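Local coordinates for mandelate racemase/muconate lactonizing enzyme family protein (Sorangium cellulosum, PDB 3S5S), which is of unknown function but belongs to the enolase superfamily, whose members combine an alpha+beta capping domain with a modified beta/alpha barrel, at residues 279-284 / 314-319; 301-306 / 355-360; 308-313 / 322-327. One frame throughout, in Å; residues are numbered along the deposited sequence. Where two conformers were deposited one is given.

Interaction 1 of 3, residues 279-284 / 314-319; sequences EALDIA and AGLGGF
Leu316 lays its branched end against two residues one helical turn apart: its CD1 lies 3.9 Å from Ala284 CB, and its CD2 meets Leu281 CD2 more loosely at 4.4 Å. The first is a full van der Waals contact, the second marginal. Ala284 points its CB at Leu316, with 8.4 Å between the CA atoms of the two residues. With chi1 at -73°, Leu316 CG stands opposite its own carbonyl carbon, and the extended chi2 carries CD1 on toward Ala284. No hydrogen bond crosses, and 120 Å² is buried in all. Just after Leu316 the backbone leaves helical angles at Gly317, which has positive phi. Around this first shell, Leu281 also leans on Phe312 and Phe127, and its side chain lies about 4 Å from a bound sulfate ion, probably from the crystallisation liquor. Arg86 of the second subunit packs on Leu316, and Arg90 of that subunit hydrogen-bonds to Leu316 O, placing this helix end at the dimer interface. The pair joins outer helices 272-289 and 303-316 of the barrel, with Ala284 also resting on Ile270 of strand 267-270 and Phe319 touching strands 267-270 and 293-296.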
ATOM      1  N   GLU A 279      -6.524  -5.178   0.671  0.50 22.54           N
ATOM      2  CA  GLU A 279      -5.764  -6.394   0.358  0.50 22.91           C
ATOM      3  C   GLU A 279      -5.011  -6.163  -0.970  0.50 21.96           C
ATOM      4  O   GLU A 279      -3.797  -6.297  -1.026  0.50 22.19           O
ATOM      5  CB  GLU A 279      -6.664  -7.685   0.409  0.50 23.44           C
ATOM      6  CG  GLU A 279      -6.549  -8.527   1.776  0.50 25.79           C
ATOM      7  CD  GLU A 279      -7.707  -9.563   2.089  0.50 27.25           C
ATOM      8  OE1 GLU A 279      -7.940 -10.540   1.338  0.50 30.05           O
ATOM      9  OE2 GLU A 279      -8.366  -9.432   3.129  0.50 23.24           O
ATOM     10  N   ALA A 280      -5.732  -5.700  -1.986  1.00 21.06           N
ATOM     11  CA  ALA A 280      -5.194  -5.397  -3.317  1.00 20.90           C
ATOM     12  C   ALA A 280      -4.041  -4.352  -3.373  1.00 21.40           C
ATOM     13  O   ALA A 280      -3.009  -4.577  -4.047  1.00 21.27           O
ATOM     14  CB  ALA A 280      -6.309  -5.040  -4.256  1.00 20.23           C
ATOM     15  N   LEU A 281      -4.184  -3.253  -2.633  1.00 21.65           N
ATOM     16  CA  LEU A 281      -3.050  -2.296  -2.460  1.00 23.11           C
ATOM     17  C   LEU A 281      -1.764  -2.957  -1.949  1.00 22.95           C
ATOM     18  O   LEU A 281      -0.681  -2.670  -2.438  1.00 23.50           O
ATOM     19  CB  LEU A 281      -3.450  -1.084  -1.559  1.00 22.30           C
ATOM     20  CG  LEU A 281      -4.530  -0.189  -2.200  1.00 23.09           C
ATOM     21  CD1 LEU A 281      -5.144   0.826  -1.208  1.00 21.07           C
ATOM     22  CD2 LEU A 281      -3.965   0.525  -3.400  1.00 20.96           C
ATOM     23  N   ASP A 282      -1.900  -3.847  -0.973  1.00 23.97           N
ATOM     24  CA  ASP A 282      -0.745  -4.515  -0.355  1.00 25.27           C
ATOM     25  C   ASP A 282      -0.126  -5.493  -1.354  1.00 25.26           C
ATOM     26  O   ASP A 282       1.110  -5.531  -1.501  1.00 28.12           O
ATOM     27  CB  ASP A 282      -1.126  -5.196   0.979  1.00 25.92           C
ATOM     28  CG  ASP A 282      -1.323  -4.177   2.153  1.00 31.78           C
ATOM     29  OD1 ASP A 282      -0.936  -2.992   1.991  1.00 37.90           O
ATOM     30  OD2 ASP A 282      -1.869  -4.530   3.255  1.00 37.10           O
ATOM     31  N   ILE A 283      -0.961  -6.258  -2.061  1.00 23.60           N
ATOM     32  CA  ILE A 283      -0.499  -7.212  -3.059  1.00 22.67           C
ATOM     33  C   ILE A 283       0.279  -6.533  -4.192  1.00 22.27           C
ATOM     34  O   ILE A 283       1.315  -7.004  -4.581  1.00 22.98           O
ATOM     35  CB  ILE A 283      -1.692  -8.002  -3.695  1.00 23.23           C
ATOM     36  CG1 ILE A 283      -2.303  -8.986  -2.722  1.00 21.31           C
ATOM     37  CG2 ILE A 283      -1.294  -8.730  -4.975  1.00 19.85           C
ATOM     38  CD1 ILE A 283      -3.722  -9.331  -3.198  1.00 19.31           C
ATOM     39  N   ALA A 284      -0.251  -5.467  -4.762  1.00 21.25           N
ATOM     40  CA  ALA A 284       0.509  -4.688  -5.747  1.00 21.03           C
ATOM     41  C   ALA A 284       1.921  -4.310  -5.239  1.00 21.76           C
ATOM     42  O   ALA A 284       2.918  -4.466  -5.949  1.00 23.66           O
ATOM     43  CB  ALA A 284      -0.267  -3.443  -6.104  1.00 19.48           C
ATOM     44  N   ALA A 314      -4.616   1.997 -13.324  1.00 17.31           N
ATOM     45  CA  ALA A 314      -4.014   3.211 -13.929  1.00 18.51           C
ATOM     46  C   ALA A 314      -3.453   4.213 -12.893  1.00 19.09           C
ATOM     47  O   ALA A 314      -2.510   4.917 -13.175  1.00 20.73           O
ATOM     48  CB  ALA A 314      -5.019   3.942 -14.906  1.00 18.18           C
ATOM     49  N   GLY A 315      -4.066   4.304 -11.714  1.00 18.71           N
ATOM     50  CA  GLY A 315      -3.568   5.167 -10.636  1.00 18.95           C
ATOM     51  C   GLY A 315      -2.236   4.682 -10.130  1.00 19.68           C
ATOM     52  O   GLY A 315      -1.281   5.471 -10.009  1.00 21.06           O
ATOM     53  N   LEU A 316      -2.141   3.378  -9.917  1.00 19.12           N
ATOM     54  CA  LEU A 316      -0.919   2.785  -9.418  1.00 20.39           C
ATOM     55  C   LEU A 316       0.243   2.834 -10.411  1.00 21.41           C
ATOM     56  O   LEU A 316       1.371   3.108 -10.008  1.00 20.00           O
ATOM     57  CB  LEU A 316      -1.135   1.347  -8.947  1.00 20.22           C
ATOM     58  CG  LEU A 316      -1.884   1.118  -7.658  1.00 23.36           C
ATOM     59  CD1 LEU A 316      -2.185  -0.377  -7.507  1.00 23.50           C
ATOM     60  CD2 LEU A 316      -1.072   1.649  -6.488  1.00 23.91           C
ATOM     61  N   GLY A 317      -0.045   2.585 -11.699  1.00 21.29           N
ATOM     62  CA  GLY A 317       1.002   2.561 -12.690  1.00 21.84           C
ATOM     63  C   GLY A 317       1.663   1.189 -12.624  1.00 22.83           C
ATOM     64  O   GLY A 317       1.485   0.460 -11.666  1.00 22.48           O
ATOM     65  N   GLY A 318       2.385   0.809 -13.661  1.00 23.03           N
ATOM     66  CA  GLY A 318       3.158  -0.396 -13.541  1.00 25.10           C
ATOM     67  C   GLY A 318       2.529  -1.727 -13.929  1.00 24.60           C
ATOM     68  O   GLY A 318       3.137  -2.786 -13.672  1.00 26.02           O
ATOM     69  N   PHE A 319       1.357  -1.694 -14.556  1.00 22.30           N
ATOM     70  CA  PHE A 319       0.678  -2.927 -14.900  1.00 21.84           C
ATOM     71  C   PHE A 319       1.081  -3.402 -16.280  1.00 22.71           C
ATOM     72  O   PHE A 319       1.150  -2.589 -17.180  1.00 24.44           O
ATOM     73  CB  PHE A 319      -0.830  -2.807 -14.743  1.00 19.77           C
ATOM     74  CG  PHE A 319      -1.276  -2.970 -13.325  1.00 17.59           C
ATOM     75  CD1 PHE A 319      -0.957  -1.986 -12.348  1.00 15.07           C
ATOM     76  CD2 PHE A 319      -1.939  -4.123 -12.921  1.00 17.94           C
ATOM     77  CE1 PHE A 319      -1.321  -2.130 -10.997  1.00 13.56           C
ATOM     78  CE2 PHE A 319      -2.331  -4.280 -11.568  1.00 17.14           C
ATOM     79  CZ  PHE A 319      -2.011  -3.285 -10.606  1.00 16.10           C
TER

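Interaction 2 of 3, residues 301-306 / 355-360; sequences ESVLAM and HGVTPQ
Leu304 sends CD1 over one face of the His355 imidazole, 3.5 Å from the ring centroid and 29° off the ring normal, a CH-pi contact displaced toward the rim. Leu304 CD1 and His355 NE2, at 3.2 Å, are tight for a methyl group and best read cautiously at this resolution. Two torsions bring the methyl there: chi1 of 173° puts CG opposite the backbone N, and chi2 of 38° then turns CD1 onto the ring. His355 takes the less usual conformer, CG lying between its backbone N and carbonyl carbon, which turns the ND1 edge of the ring toward the backbone N of Val357. There Val357 N donates to His355 ND1 at 3.1 Å, almost exactly in the ring plane, while His355 NE2 bonds to Phe49 O; with both nitrogens engaged, the ring has little freedom to turn. Val357 wedges in beside it: CG1 meets Leu304 CB and Val303 CG1, each at 3.9 Å. Val303 lies well away from a staggered chi1, and its methyl positions deserve less confidence. The helix starts where Leu304 N donates to Ser302 OG, an N-cap bond, and Glu51 OE1 hydrogen-bonds to both Ser302 OG and Ala305 N. The contact thus sets the N-terminal turn of helix 303-316 against the chain entering strand 358-359; Phe335 of strand 335-336 touches Val303, Leu304 and Val357, and strand 47-52 brings Phe49 and Glu51 to Leu304.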
ATOM      1  N   GLU A 301     -18.018  -8.681 -13.945  1.00 24.75           N
ATOM      2  CA  GLU A 301     -18.320  -7.393 -13.312  1.00 24.80           C
ATOM      3  C   GLU A 301     -18.970  -6.399 -14.287  1.00 25.34           C
ATOM      4  O   GLU A 301     -18.627  -6.371 -15.469  1.00 26.34           O
ATOM      5  CB  GLU A 301     -17.008  -6.799 -12.730  1.00 23.50           C
ATOM      6  CG  GLU A 301     -16.331  -7.724 -11.682  1.00 24.14           C
ATOM      7  CD  GLU A 301     -14.921  -7.304 -11.251  1.00 23.85           C
ATOM      8  OE1 GLU A 301     -14.365  -6.303 -11.757  1.00 25.76           O
ATOM      9  OE2 GLU A 301     -14.329  -8.018 -10.422  1.00 24.97           O
ATOM     10  N   SER A 302     -19.885  -5.562 -13.799  1.00 25.06           N
ATOM     11  CA  SER A 302     -20.389  -4.453 -14.611  1.00 24.05           C
ATOM     12  C   SER A 302     -19.320  -3.360 -14.710  1.00 23.21           C
ATOM     13  O   SER A 302     -18.169  -3.514 -14.238  1.00 22.01           O
ATOM     14  CB  SER A 302     -21.638  -3.858 -13.966  1.00 24.84           C
ATOM     15  OG  SER A 302     -21.334  -3.015 -12.832  1.00 22.08           O
ATOM     16  N   VAL A 303     -19.737  -2.256 -15.316  1.00 23.64           N
ATOM     17  CA  VAL A 303     -19.017  -0.990 -15.429  1.00 23.38           C
ATOM     18  C   VAL A 303     -18.527  -0.455 -14.070  1.00 22.86           C
ATOM     19  O   VAL A 303     -17.457   0.154 -13.947  1.00 22.45           O
ATOM     20  CB  VAL A 303     -19.990   0.015 -16.176  1.00 24.86           C
ATOM     21  CG1 VAL A 303     -20.061   1.412 -15.566  1.00 23.59           C
ATOM     22  CG2 VAL A 303     -19.734   0.019 -17.680  1.00 25.66           C
ATOM     23  N   LEU A 304     -19.316  -0.693 -13.043  1.00 22.59           N
ATOM     24  CA  LEU A 304     -18.985  -0.221 -11.712  1.00 21.44           C
ATOM     25  C   LEU A 304     -17.687  -0.817 -11.137  1.00 20.57           C
ATOM     26  O   LEU A 304     -16.716  -0.084 -10.897  1.00 21.15           O
ATOM     27  CB  LEU A 304     -20.183  -0.426 -10.769  1.00 20.21           C
ATOM     28  CG  LEU A 304     -19.997  -0.137  -9.277  1.00 20.60           C
ATOM     29  CD1 LEU A 304     -19.160   1.012  -9.061  1.00 22.72           C
ATOM     30  CD2 LEU A 304     -21.330   0.071  -8.520  1.00 22.74           C
ATOM     31  N   ALA A 305     -17.668  -2.109 -10.875  1.00 19.54           N
ATOM     32  CA  ALA A 305     -16.463  -2.721 -10.316  1.00 19.04           C
ATOM     33  C   ALA A 305     -15.290  -2.626 -11.321  1.00 19.05           C
ATOM     34  O   ALA A 305     -14.130  -2.414 -10.914  1.00 17.98           O
ATOM     35  CB  ALA A 305     -16.727  -4.186  -9.902  1.00 18.45           C
ATOM     36  N   MET A 306     -15.595  -2.736 -12.626  1.00 19.83           N
ATOM     37  CA  MET A 306     -14.554  -2.590 -13.642  1.00 19.76           C
ATOM     38  C   MET A 306     -13.877  -1.199 -13.608  1.00 20.65           C
ATOM     39  O   MET A 306     -12.627  -1.101 -13.577  1.00 18.80           O
ATOM     40  CB  MET A 306     -15.058  -2.938 -15.005  1.00 20.99           C
ATOM     41  CG  MET A 306     -15.205  -4.432 -15.251  1.00 24.95           C
ATOM     42  SD  MET A 306     -13.783  -5.125 -16.126  1.00 32.09           S
ATOM     43  CE  MET A 306     -13.580  -6.763 -15.391  1.00 22.32           C
ATOM     44  N   HIS A 355     -15.388   7.020  -8.376  1.00 19.82           N
ATOM     45  CA  HIS A 355     -15.239   6.290  -9.624  1.00 19.90           C
ATOM     46  C   HIS A 355     -16.145   6.769 -10.748  1.00 20.74           C
ATOM     47  O   HIS A 355     -16.070   6.208 -11.839  1.00 21.20           O
ATOM     48  CB  HIS A 355     -15.392   4.776  -9.429  1.00 19.44           C
ATOM     49  CG  HIS A 355     -16.615   4.377  -8.687  1.00 19.29           C
ATOM     50  ND1 HIS A 355     -17.880   4.778  -9.076  1.00 19.61           N
ATOM     51  CD2 HIS A 355     -16.779   3.582  -7.597  1.00 17.34           C
ATOM     52  CE1 HIS A 355     -18.769   4.252  -8.241  1.00 17.08           C
ATOM     53  NE2 HIS A 355     -18.130   3.508  -7.351  1.00 16.46           N
ATOM     54  N   GLY A 356     -16.974   7.805 -10.501  1.00 20.84           N
ATOM     55  CA  GLY A 356     -17.868   8.394 -11.544  1.00 19.57           C
ATOM     56  C   GLY A 356     -19.082   7.576 -11.961  1.00 19.72           C
ATOM     57  O   GLY A 356     -19.843   7.969 -12.868  1.00 21.40           O
ATOM     58  N   VAL A 357     -19.298   6.430 -11.314  1.00 19.19           N
ATOM     59  CA  VAL A 357     -20.418   5.564 -11.706  1.00 18.87           C
ATOM     60  C   VAL A 357     -21.649   5.752 -10.774  1.00 21.25           C
ATOM     61  O   VAL A 357     -21.540   5.673  -9.557  1.00 21.33           O
ATOM     62  CB  VAL A 357     -19.957   4.065 -11.735  1.00 18.08           C
ATOM     63  CG1 VAL A 357     -21.085   3.103 -12.157  1.00 15.28           C
ATOM     64  CG2 VAL A 357     -18.744   3.927 -12.606  1.00 13.36           C
ATOM     65  N   THR A 358     -22.814   5.943 -11.371  1.00 23.23           N
ATOM     66  CA  THR A 358     -24.068   6.042 -10.657  1.00 25.93           C
ATOM     67  C   THR A 358     -25.115   5.105 -11.274  1.00 27.48           C
ATOM     68  O   THR A 358     -25.157   4.875 -12.510  1.00 28.11           O
ATOM     69  CB  THR A 358     -24.637   7.504 -10.645  1.00 26.80           C
ATOM     70  OG1 THR A 358     -23.642   8.395 -10.190  1.00 28.66           O
ATOM     71  CG2 THR A 358     -25.811   7.670  -9.611  1.00 29.65           C
ATOM     72  N   PRO A 359     -26.009   4.587 -10.428  1.00 28.91           N
ATOM     73  CA  PRO A 359     -27.094   3.854 -11.070  1.00 30.60           C
ATOM     74  C   PRO A 359     -28.083   4.792 -11.786  1.00 32.85           C
ATOM     75  O   PRO A 359     -28.212   5.962 -11.432  1.00 33.62           O
ATOM     76  CB  PRO A 359     -27.738   3.076  -9.914  1.00 31.97           C
ATOM     77  CG  PRO A 359     -27.232   3.687  -8.641  1.00 31.03           C
ATOM     78  CD  PRO A 359     -25.963   4.434  -8.960  1.00 27.80           C
ATOM     79  N   GLN A 360     -28.731   4.289 -12.825  1.00 35.14           N
ATOM     80  CA  GLN A 360     -29.769   5.026 -13.557  1.00 37.68           C
ATOM     81  C   GLN A 360     -31.131   4.988 -12.866  1.00 39.47           C
ATOM     82  O   GLN A 360     -31.372   4.144 -11.995  1.00 41.02           O
ATOM     83  CB  GLN A 360     -29.914   4.460 -14.974  1.00 38.62           C
ATOM     84  CG  GLN A 360     -28.601   4.330 -15.726  1.00 36.65           C
ATOM     85  CD  GLN A 360     -28.811   3.786 -17.132  1.00 40.44           C
ATOM     86  OE1 GLN A 360     -29.680   2.937 -17.362  1.00 40.80           O
ATOM     87  NE2 GLN A 360     -28.026   4.285 -18.083  1.00 39.83           N
TER

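Interaction 3 of 3, residues 308-313 / 322-327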
ATOM      1  N   ALA A 308     -13.788   0.808 -11.075  1.00 19.89           N
ATOM      2  CA  ALA A 308     -12.989   0.808  -9.850  1.00 19.45           C
ATOM      3  C   ALA A 308     -11.606   0.176 -10.088  1.00 18.81           C
ATOM      4  O   ALA A 308     -10.603   0.729  -9.680  1.00 19.50           O
ATOM      5  CB  ALA A 308     -13.734   0.076  -8.715  1.00 18.37           C
ATOM      6  N   SER A 309     -11.566  -0.989 -10.719  1.00 19.02           N
ATOM      7  CA  SER A 309     -10.313  -1.644 -11.107  1.00 19.13           C
ATOM      8  C   SER A 309      -9.430  -0.833 -12.038  1.00 19.64           C
ATOM      9  O   SER A 309      -8.219  -0.836 -11.882  1.00 19.85           O
ATOM     10  CB  SER A 309     -10.603  -2.968 -11.781  1.00 19.36           C
ATOM     11  OG  SER A 309     -11.083  -3.900 -10.805  1.00 20.88           O
ATOM     12  N   ALA A 310     -10.013  -0.134 -13.012  1.00 20.61           N
ATOM     13  CA  ALA A 310      -9.190   0.611 -13.948  1.00 20.26           C
ATOM     14  C   ALA A 310      -8.568   1.792 -13.199  1.00 20.60           C
ATOM     15  O   ALA A 310      -7.384   2.057 -13.363  1.00 22.65           O
ATOM     16  CB  ALA A 310      -9.969   1.022 -15.140  1.00 19.84           C
ATOM     17  N   CYS A 311      -9.325   2.435 -12.307  1.00 21.21           N
ATOM     18  CA  CYS A 311      -8.818   3.542 -11.481  1.00 20.78           C
ATOM     19  C   CYS A 311      -7.648   3.049 -10.660  1.00 20.03           C
ATOM     20  O   CYS A 311      -6.644   3.747 -10.526  1.00 19.60           O
ATOM     21  CB  CYS A 311      -9.890   4.041 -10.524  1.00 20.72           C
ATOM     22  SG  CYS A 311     -11.174   5.012 -11.297  1.00 27.35           S
ATOM     23  N   PHE A 312      -7.796   1.835 -10.124  1.00 18.36           N
ATOM     24  CA  PHE A 312      -6.765   1.207  -9.304  1.00 17.56           C
ATOM     25  C   PHE A 312      -5.485   0.982 -10.142  1.00 17.13           C
ATOM     26  O   PHE A 312      -4.427   1.577  -9.843  1.00 16.61           O
ATOM     27  CB  PHE A 312      -7.340  -0.089  -8.647  1.00 16.82           C
ATOM     28  CG  PHE A 312      -6.323  -0.978  -7.951  1.00 15.71           C
ATOM     29  CD1 PHE A 312      -6.071  -0.848  -6.602  1.00 15.47           C
ATOM     30  CD2 PHE A 312      -5.655  -2.003  -8.649  1.00 19.93           C
ATOM     31  CE1 PHE A 312      -5.137  -1.708  -5.912  1.00 14.31           C
ATOM     32  CE2 PHE A 312      -4.711  -2.872  -8.000  1.00 19.06           C
ATOM     33  CZ  PHE A 312      -4.466  -2.714  -6.599  1.00 18.09           C
ATOM     34  N   ALA A 313      -5.587   0.135 -11.177  1.00 16.96           N
ATOM     35  CA  ALA A 313      -4.448  -0.168 -12.067  1.00 16.86           C
ATOM     36  C   ALA A 313      -3.819   1.117 -12.689  1.00 17.88           C
ATOM     37  O   ALA A 313      -2.607   1.306 -12.573  1.00 18.01           O
ATOM     38  CB  ALA A 313      -4.850  -1.101 -13.129  1.00 16.86           C
ATOM     39  N   VAL A 322      -3.715  -5.910 -18.701  1.00 20.68           N
ATOM     40  CA  VAL A 322      -5.006  -5.446 -18.318  1.00 18.67           C
ATOM     41  C   VAL A 322      -6.087  -6.376 -18.903  1.00 20.39           C
ATOM     42  O   VAL A 322      -6.193  -6.562 -20.118  1.00 21.14           O
ATOM     43  CB  VAL A 322      -5.152  -3.997 -18.786  1.00 19.09           C
ATOM     44  CG1 VAL A 322      -6.517  -3.443 -18.420  1.00 14.89           C
ATOM     45  CG2 VAL A 322      -3.989  -3.141 -18.213  1.00 15.94           C
ATOM     46  N   ASP A 323      -6.908  -6.948 -18.041  1.00 20.48           N
ATOM     47  CA  ASP A 323      -7.926  -7.889 -18.468  1.00 21.99           C
ATOM     48  C   ASP A 323      -9.267  -7.457 -17.868  1.00 22.28           C
ATOM     49  O   ASP A 323      -9.769  -8.104 -16.909  1.00 23.06           O
ATOM     50  CB  ASP A 323      -7.553  -9.291 -17.955  1.00 22.80           C
ATOM     51  CG  ASP A 323      -8.626 -10.338 -18.256  1.00 25.45           C
ATOM     52  OD1 ASP A 323      -9.312 -10.278 -19.309  1.00 29.64           O
ATOM     53  OD2 ASP A 323      -8.787 -11.235 -17.441  1.00 26.12           O
ATOM     54  N   LEU A 324      -9.831  -6.370 -18.419  1.00 21.86           N
ATOM     55  CA  LEU A 324     -11.013  -5.681 -17.878  1.00 20.70           C
ATOM     56  C   LEU A 324     -12.145  -5.594 -18.898  1.00 21.86           C
ATOM     57  O   LEU A 324     -12.576  -4.495 -19.277  1.00 21.27           O
ATOM     58  CB  LEU A 324     -10.630  -4.272 -17.429  1.00 19.13           C
ATOM     59  CG  LEU A 324      -9.606  -4.246 -16.294  1.00 21.28           C
ATOM     60  CD1 LEU A 324      -9.208  -2.782 -15.943  1.00 18.81           C
ATOM     61  CD2 LEU A 324     -10.079  -5.086 -15.022  1.00 14.04           C
ATOM     62  N   ASP A 325     -12.633  -6.741 -19.331  1.00 22.58           N
ATOM     63  CA  ASP A 325     -13.393  -6.788 -20.575  1.00 24.53           C
ATOM     64  C   ASP A 325     -14.840  -7.339 -20.423  1.00 24.78           C
ATOM     65  O   ASP A 325     -15.507  -7.572 -21.420  1.00 25.08           O
ATOM     66  CB  ASP A 325     -12.651  -7.712 -21.539  1.00 25.52           C
ATOM     67  CG  ASP A 325     -12.656  -9.152 -21.048  1.00 28.52           C
ATOM     68  OD1 ASP A 325     -12.831  -9.355 -19.835  1.00 27.97           O
ATOM     69  OD2 ASP A 325     -12.510 -10.090 -21.851  1.00 31.10           O
ATOM     70  N   THR A 326     -15.273  -7.560 -19.184  1.00 24.45           N
ATOM     71  CA  THR A 326     -16.563  -8.137 -18.858  1.00 25.82           C
ATOM     72  C   THR A 326     -17.774  -7.251 -19.265  1.00 26.78           C
ATOM     73  O   THR A 326     -18.791  -7.792 -19.719  1.00 27.55           O
ATOM     74  CB  THR A 326     -16.641  -8.673 -17.360  1.00 25.94           C
ATOM     75  OG1 THR A 326     -16.523  -7.606 -16.412  1.00 24.05           O
ATOM     76  CG2 THR A 326     -15.503  -9.711 -17.051  1.00 24.82           C
ATOM     77  N   PRO A 327     -17.656  -5.901 -19.186  1.00 26.77           N
ATOM     78  CA  PRO A 327     -18.788  -5.094 -19.669  1.00 28.40           C
ATOM     79  C   PRO A 327     -19.109  -5.353 -21.138  1.00 30.93           C
ATOM     80  O   PRO A 327     -20.265  -5.162 -21.558  1.00 32.63           O
ATOM     81  CB  PRO A 327     -18.314  -3.653 -19.452  1.00 26.80           C
ATOM     82  CG  PRO A 327     -17.426  -3.770 -18.280  1.00 26.65           C
ATOM     83  CD  PRO A 327     -16.652  -5.039 -18.546  1.00 25.93           C
TER
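Leu324 extends its isobutyl group against Ser309 CB and the CA and CB of Ala310, spreading its two methyls over neighbouring residues of the helix. CD2 lies 3.9 Å from Ser309 CB, while CD1 is 3.9 Å from Ala310 CA and reaches Ala310 CB at 4.0 Å. All three separations are ordinary van der Waals distances, made by one branched end on a surface of small residues. A chi1 of -63° keeps the branch of Leu324 beside its backbone N, and CD1 then continues straight on, away from CA, to the helix. Ser309 meets the leucine with its methylene carbon; its hydroxyl oxygen instead makes a weak hydrogen bond with Ala305 O, one turn back along the helix.

The loop that carries Leu324 is also held by polar bonds. Leu324 N is bonded to Thr136 OG1, and Asp323 forms a salt bridge with Lys164. Through the main chain, Val322 bonds to Asp137 of strand 133-140, and Asp323, just past strand 319-322, to Ile296 of strand 293-296, consistent with closure of the barrel. Leu324 therefore points from the barrel end onto the helix that precedes its own strand, and Ala310 also touches Leu134 of the first strand.

No hydrogen bond crosses between the two segments, and the 124 Å² buried is largely apolar. Shape and exclusion of water probably hold the pair together, whereas the directional bonds that fix the loop's position are made to the strands.

All three contacts draw on helix 303-316: interaction 2 at its start, interaction 3 in its middle and interaction 1 at its end. Interactions 1 and 2, with centres about 19 Å apart, do not touch, whereas interaction 3 lies about 12 Å from the first and about 11 Å from the second, centre to centre. Phe319 CZ of interaction 1 is 3.8 Å from Phe312 CE2 of interaction 3. Toward interaction 2, Glu301 O and Thr326 OG1 are 2.6 Å apart, a probable hydrogen bond. Loop 322-327 follows the C-terminal end of a barrel strand, the side on which this superfamily places its active site. Interaction 1 lies at that strand's opposite, N-terminal end, so the sulfate near Leu281 is no evidence for the active site.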